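PDB 4TN0: UPF0141 protein yjdB, which probably transfers phosphoethanolamine to cell-surface targets in the periplasm, as a zinc-binding enzyme of the alkaline phosphatase-like family required for polymyxin resistance and motility. Local coordinates for residues D42-T47 with L197-Y202; E218-L224 with P254-N260. All coordinates share one frame. Residue numbers count along the deposited sequence, not the author numbering.

Interaction 1: D42-T47 with L197-Y202; sequences DTNFYT and LLYTDY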
# COMPACT_ATOMS: atom_id res chain seq x y z
N ASP A 42 -14.81 -12.26 7.44
CA ASP A 42 -13.69 -12.73 6.63
C ASP A 42 -13.33 -11.72 5.53
O ASP A 42 -13.66 -11.92 4.36
CB ASP A 42 -13.98 -14.09 5.99
CG ASP A 42 -12.78 -14.66 5.25
OD1 ASP A 42 -11.65 -14.20 5.51
OD2 ASP A 42 -12.96 -15.55 4.39
N THR A 43 -12.63 -10.66 5.92
CA THR A 43 -12.30 -9.55 5.02
C THR A 43 -11.34 -9.93 3.89
O THR A 43 -11.26 -9.25 2.87
CB THR A 43 -11.69 -8.39 5.79
OG1 THR A 43 -10.59 -8.87 6.57
CG2 THR A 43 -12.72 -7.75 6.71
N ASN A 44 -10.58 -11.00 4.10
CA ASN A 44 -9.57 -11.40 3.13
C ASN A 44 -9.93 -12.65 2.34
O ASN A 44 -9.07 -13.46 2.02
CB ASN A 44 -8.25 -11.57 3.85
CG ASN A 44 -7.80 -10.30 4.52
OD1 ASN A 44 -7.53 -10.28 5.72
ND2 ASN A 44 -7.69 -9.23 3.74
N PHE A 45 -11.23 -12.80 2.08
CA PHE A 45 -11.79 -13.92 1.32
C PHE A 45 -11.12 -14.17 -0.04
O PHE A 45 -10.92 -15.32 -0.43
CB PHE A 45 -13.27 -13.66 1.12
CG PHE A 45 -13.97 -14.69 0.30
CD1 PHE A 45 -14.37 -15.88 0.87
CD2 PHE A 45 -14.24 -14.45 -1.04
CE1 PHE A 45 -15.03 -16.84 0.11
CE2 PHE A 45 -14.89 -15.41 -1.81
CZ PHE A 45 -15.29 -16.60 -1.22
N TYR A 46 -10.77 -13.11 -0.76
CA TYR A 46 -10.25 -13.28 -2.12
C TYR A 46 -8.75 -13.57 -2.22
O TYR A 46 -8.35 -14.51 -2.91
CB TYR A 46 -10.59 -12.04 -2.94
CG TYR A 46 -12.07 -11.88 -3.12
CD1 TYR A 46 -12.81 -11.10 -2.25
CD2 TYR A 46 -12.73 -12.54 -4.15
CE1 TYR A 46 -14.18 -10.96 -2.41
CE2 TYR A 46 -14.10 -12.41 -4.32
CZ TYR A 46 -14.82 -11.62 -3.45
OH TYR A 46 -16.19 -11.49 -3.61
N THR A 47 -7.92 -12.77 -1.55
CA THR A 47 -6.47 -12.99 -1.62
C THR A 47 -6.05 -14.19 -0.77
O THR A 47 -4.92 -14.67 -0.89
CB THR A 47 -5.65 -11.73 -1.22
OG1 THR A 47 -6.04 -11.27 0.08
CG2 THR A 47 -5.87 -10.60 -2.22
N LEU A 197 -12.83 -3.16 3.15
CA LEU A 197 -11.63 -3.99 3.14
C LEU A 197 -11.79 -5.16 2.16
O LEU A 197 -10.85 -5.52 1.43
CB LEU A 197 -11.34 -4.52 4.55
CG LEU A 197 -10.95 -3.51 5.64
CD1 LEU A 197 -10.72 -4.18 6.98
CD2 LEU A 197 -9.70 -2.71 5.25
N LEU A 198 -12.99 -5.74 2.15
CA LEU A 198 -13.36 -6.84 1.27
C LEU A 198 -13.24 -6.41 -0.19
O LEU A 198 -12.65 -7.10 -1.01
CB LEU A 198 -14.79 -7.29 1.56
CG LEU A 198 -15.28 -8.57 0.88
CD1 LEU A 198 -14.44 -9.75 1.35
CD2 LEU A 198 -16.75 -8.78 1.22
N TYR A 199 -13.77 -5.23 -0.48
CA TYR A 199 -13.70 -4.70 -1.84
C TYR A 199 -12.25 -4.49 -2.25
O TYR A 199 -11.85 -4.88 -3.34
CB TYR A 199 -14.47 -3.39 -1.93
CG TYR A 199 -14.51 -2.75 -3.30
CD1 TYR A 199 -14.85 -3.49 -4.43
CD2 TYR A 199 -14.28 -1.40 -3.46
CE1 TYR A 199 -14.93 -2.90 -5.68
CE2 TYR A 199 -14.34 -0.79 -4.71
CZ TYR A 199 -14.67 -1.55 -5.81
OH TYR A 199 -14.74 -0.95 -7.04
N THR A 200 -11.46 -3.92 -1.36
CA THR A 200 -10.03 -3.75 -1.61
C THR A 200 -9.37 -5.12 -1.76
O THR A 200 -8.52 -5.30 -2.63
CB THR A 200 -9.34 -2.95 -0.49
OG1 THR A 200 -9.75 -1.58 -0.59
CG2 THR A 200 -7.82 -3.02 -0.64
N ASP A 201 -9.77 -6.10 -0.95
CA ASP A 201 -9.20 -7.43 -1.07
C ASP A 201 -9.48 -8.04 -2.47
O ASP A 201 -8.57 -8.56 -3.12
CB ASP A 201 -9.74 -8.34 0.03
CG ASP A 201 -8.89 -9.59 0.24
OD1 ASP A 201 -7.85 -9.49 0.93
OD2 ASP A 201 -9.26 -10.66 -0.27
N TYR A 202 -10.72 -7.92 -2.93
CA TYR A 202 -11.12 -8.41 -4.25
C TYR A 202 -10.29 -7.78 -5.36
O TYR A 202 -9.81 -8.48 -6.26
CB TYR A 202 -12.61 -8.13 -4.49
CG TYR A 202 -13.07 -8.21 -5.94
CD1 TYR A 202 -13.20 -7.06 -6.71
CD2 TYR A 202 -13.40 -9.43 -6.52
CE1 TYR A 202 -13.63 -7.12 -8.02
CE2 TYR A 202 -13.82 -9.50 -7.84
CZ TYR A 202 -13.93 -8.35 -8.58
OH TYR A 202 -14.37 -8.42 -9.90

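Interaction 2: E218-L224 with P254-N260; sequences ESSLFYL and PAIFWSN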
# COMPACT_ATOMS: atom_id res chain seq x y z
N GLU A 218 8.48 -11.48 -14.65
CA GLU A 218 8.46 -11.81 -13.24
C GLU A 218 7.64 -10.72 -12.55
O GLU A 218 8.01 -9.54 -12.55
CB GLU A 218 9.88 -11.88 -12.67
CG GLU A 218 10.00 -11.39 -11.23
CD GLU A 218 11.43 -11.31 -10.74
OE1 GLU A 218 11.70 -10.52 -9.80
OE2 GLU A 218 12.29 -12.04 -11.29
N SER A 219 6.50 -11.12 -11.97
CA SER A 219 5.53 -10.14 -11.48
C SER A 219 5.37 -10.22 -9.97
O SER A 219 5.33 -11.30 -9.37
CB SER A 219 4.18 -10.35 -12.15
OG SER A 219 4.26 -10.12 -13.55
N SER A 220 5.29 -9.04 -9.36
CA SER A 220 5.01 -8.97 -7.93
C SER A 220 3.94 -7.92 -7.62
O SER A 220 3.85 -6.88 -8.29
CB SER A 220 6.28 -8.66 -7.16
OG SER A 220 7.24 -9.68 -7.38
N LEU A 221 3.12 -8.23 -6.61
CA LEU A 221 2.21 -7.26 -6.02
C LEU A 221 2.63 -6.95 -4.58
O LEU A 221 2.81 -7.86 -3.75
CB LEU A 221 0.77 -7.77 -6.05
CG LEU A 221 -0.22 -7.00 -5.17
CD1 LEU A 221 -0.38 -5.57 -5.65
CD2 LEU A 221 -1.57 -7.71 -5.15
N PHE A 222 2.80 -5.66 -4.28
CA PHE A 222 2.98 -5.24 -2.90
C PHE A 222 1.92 -4.20 -2.55
O PHE A 222 1.79 -3.17 -3.24
CB PHE A 222 4.38 -4.68 -2.64
CG PHE A 222 4.66 -4.47 -1.17
CD1 PHE A 222 4.53 -5.52 -0.28
CD2 PHE A 222 5.03 -3.23 -0.69
CE1 PHE A 222 4.75 -5.33 1.07
CE2 PHE A 222 5.26 -3.04 0.64
CZ PHE A 222 5.13 -4.09 1.53
N TYR A 223 1.15 -4.52 -1.51
CA TYR A 223 0.07 -3.65 -1.01
C TYR A 223 0.30 -3.26 0.44
O TYR A 223 0.55 -4.13 1.29
CB TYR A 223 -1.29 -4.35 -1.15
CG TYR A 223 -2.38 -3.81 -0.24
CD1 TYR A 223 -2.74 -4.49 0.92
CD2 TYR A 223 -3.07 -2.63 -0.54
CE1 TYR A 223 -3.74 -4.02 1.75
CE2 TYR A 223 -4.07 -2.14 0.31
CZ TYR A 223 -4.40 -2.85 1.45
OH TYR A 223 -5.38 -2.40 2.31
N LEU A 224 0.20 -1.97 0.74
CA LEU A 224 0.19 -1.51 2.13
C LEU A 224 -0.70 -0.28 2.30
O LEU A 224 -0.90 0.49 1.36
CB LEU A 224 1.60 -1.19 2.66
CG LEU A 224 2.38 0.00 2.12
CD1 LEU A 224 3.65 0.17 2.95
CD2 LEU A 224 2.72 -0.12 0.64
N PRO A 254 -2.04 -3.25 7.46
CA PRO A 254 -1.77 -4.46 6.70
C PRO A 254 -0.66 -4.25 5.67
O PRO A 254 -0.49 -3.16 5.12
CB PRO A 254 -3.10 -4.71 5.98
CG PRO A 254 -3.60 -3.33 5.73
CD PRO A 254 -3.29 -2.61 7.02
N ALA A 255 0.10 -5.30 5.42
CA ALA A 255 0.98 -5.34 4.27
C ALA A 255 0.85 -6.73 3.67
O ALA A 255 0.83 -7.74 4.39
CB ALA A 255 2.42 -5.02 4.66
N ILE A 256 0.69 -6.76 2.35
CA ILE A 256 0.44 -7.99 1.61
C ILE A 256 1.38 -8.10 0.41
O ILE A 256 1.49 -7.16 -0.39
CB ILE A 256 -1.02 -8.06 1.12
CG1 ILE A 256 -1.97 -8.30 2.29
CG2 ILE A 256 -1.19 -9.15 0.06
CD1 ILE A 256 -3.45 -8.11 1.89
N PHE A 257 2.02 -9.26 0.25
CA PHE A 257 2.90 -9.49 -0.90
C PHE A 257 2.52 -10.72 -1.69
O PHE A 257 2.16 -11.76 -1.13
CB PHE A 257 4.37 -9.61 -0.47
CG PHE A 257 5.31 -9.91 -1.62
CD1 PHE A 257 5.65 -8.92 -2.53
CD2 PHE A 257 5.84 -11.18 -1.80
CE1 PHE A 257 6.50 -9.18 -3.59
CE2 PHE A 257 6.69 -11.45 -2.86
CZ PHE A 257 7.02 -10.45 -3.75
N TRP A 258 2.60 -10.60 -3.00
CA TRP A 258 2.44 -11.75 -3.87
C TRP A 258 3.42 -11.67 -5.03
O TRP A 258 3.71 -10.59 -5.55
CB TRP A 258 1.00 -11.85 -4.39
CG TRP A 258 0.80 -12.98 -5.34
CD1 TRP A 258 0.39 -14.24 -5.03
CD2 TRP A 258 0.98 -12.96 -6.76
NE1 TRP A 258 0.32 -15.01 -6.16
CE2 TRP A 258 0.67 -14.25 -7.24
CE3 TRP A 258 1.38 -11.98 -7.67
CZ2 TRP A 258 0.74 -14.58 -8.59
CZ3 TRP A 258 1.45 -12.31 -9.01
CH2 TRP A 258 1.13 -13.60 -9.45
N SER A 259 3.90 -12.83 -5.47
CA SER A 259 4.76 -12.90 -6.64
C SER A 259 4.57 -14.24 -7.31
O SER A 259 4.22 -15.22 -6.65
CB SER A 259 6.22 -12.70 -6.26
OG SER A 259 7.02 -12.60 -7.42
N ASN A 260 4.81 -14.28 -8.62
CA ASN A 260 4.82 -15.55 -9.35
C ASN A 260 6.19 -16.21 -9.24
O ASN A 260 6.32 -17.43 -9.39
CB ASN A 260 4.46 -15.32 -10.82
CG ASN A 260 5.31 -14.24 -11.46
OD1 ASN A 260 6.43 -13.98 -11.02
ND2 ASN A 260 4.77 -13.59 -12.49

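Interaction 1: D42-T47 with L197-Y202
Asp201 points from its helix into the loop 42-47, and its carboxylate collects four hydrogen bonds there. Asp201 OD1 accepts from Asn44 ND2 at 2.8 Å and from Thr47 OG1 at 2.7 Å. Asp201 OD2 accepts from the backbone Thr47 N at 2.8 Å, almost straight, and more weakly from Tyr46 N at 2.9 Å. Both carboxylate oxygens are thus satisfied by the loop. The other end of the Asn44 amide, OD1, accepts from the backbone N of Leu35, and Thr43 OG1 bonds to the backbone of Asn32 and Ser34.

Beside the polar cluster, the edge of Tyr202 meets the face of Tyr46 in a T-shaped stack, with centroids 5.3 Å apart. Tyr202 CB lies over the same Tyr46 ring as a CH-pi contact. Leu198 CD1 packs 4.0 Å from Tyr46 CE1. Across these two segments a buried acid is met by neutral donors, two of them backbone amides, which fix the loop to the helix.

Interaction 2: E218-L224 with P254-N260
Tyr223 and Ile256 pack together on one face of the sheet, with Tyr223 CD1 3.8 Å from Ile256 CD1. On the same face Leu221 sits beside Trp258, with Leu221 CB 4.4 Å from Trp258 CB. Helix 186-211 covers this face: Ile208 touches both Leu221 and Trp258, and Leu204 touches Tyr223. Phe222, Phe257 and Ala255 line the other face. There Phe222 CD1 lies 4.1 Å from Phe257 CB, and helix 264-271 packs on Phe257 through Leu264 and Ala268.

The axes of strands 218-224 and 254-259 run antiparallel, at 172°. Leu221 and Trp258 form one hydrogen-bonded pair, with N to O distances of 2.7 Å from Leu221 N to Trp258 O and 2.8 Å from Trp258 N to Leu221 O. Tyr223 and Ile256 form the next. Phe222 and Phe257 lie opposite each other between them as a non-hydrogen-bonded pair.

The polar edge lies at the start of strand 218-224. Asn260 OD1 accepts from Ser219 N at 3.0 Å. Ser219 O accepts from Asn260 N at 3.1 Å and from Ser259 OG at 2.9 Å. Glu218 forms a salt bridge with Lys18 on the neighbouring strand. Strand 218-224 is parallel to strand 18-24 and antiparallel to strand 252-259. This is the helix-covered, mostly parallel central sheet of the alkaline phosphatase-like fold, with an antiparallel strand inserted.

Overall arrangement
From the N terminus, the chain leaves strand 18-24 and enters the loop holding 42-47. It then builds much of the central sheet before helix 186-211 returns to that loop at 197-202, closing interaction 1 over about 150 residues. The same helix leads directly into strand 218-224. Interaction 2 closes about 30 residues later, when strand 252-259 comes back beside it. The two contacts are in series, neither nested nor crossed. Helix 186-211 joins them, holding the loop and packing on the sheet. They touch where Thr200 CG2 lies 3.9 Å from Tyr223 OH. That hydroxyl bonds to Tyr33, in the loop between strands 18-24 and 53-59.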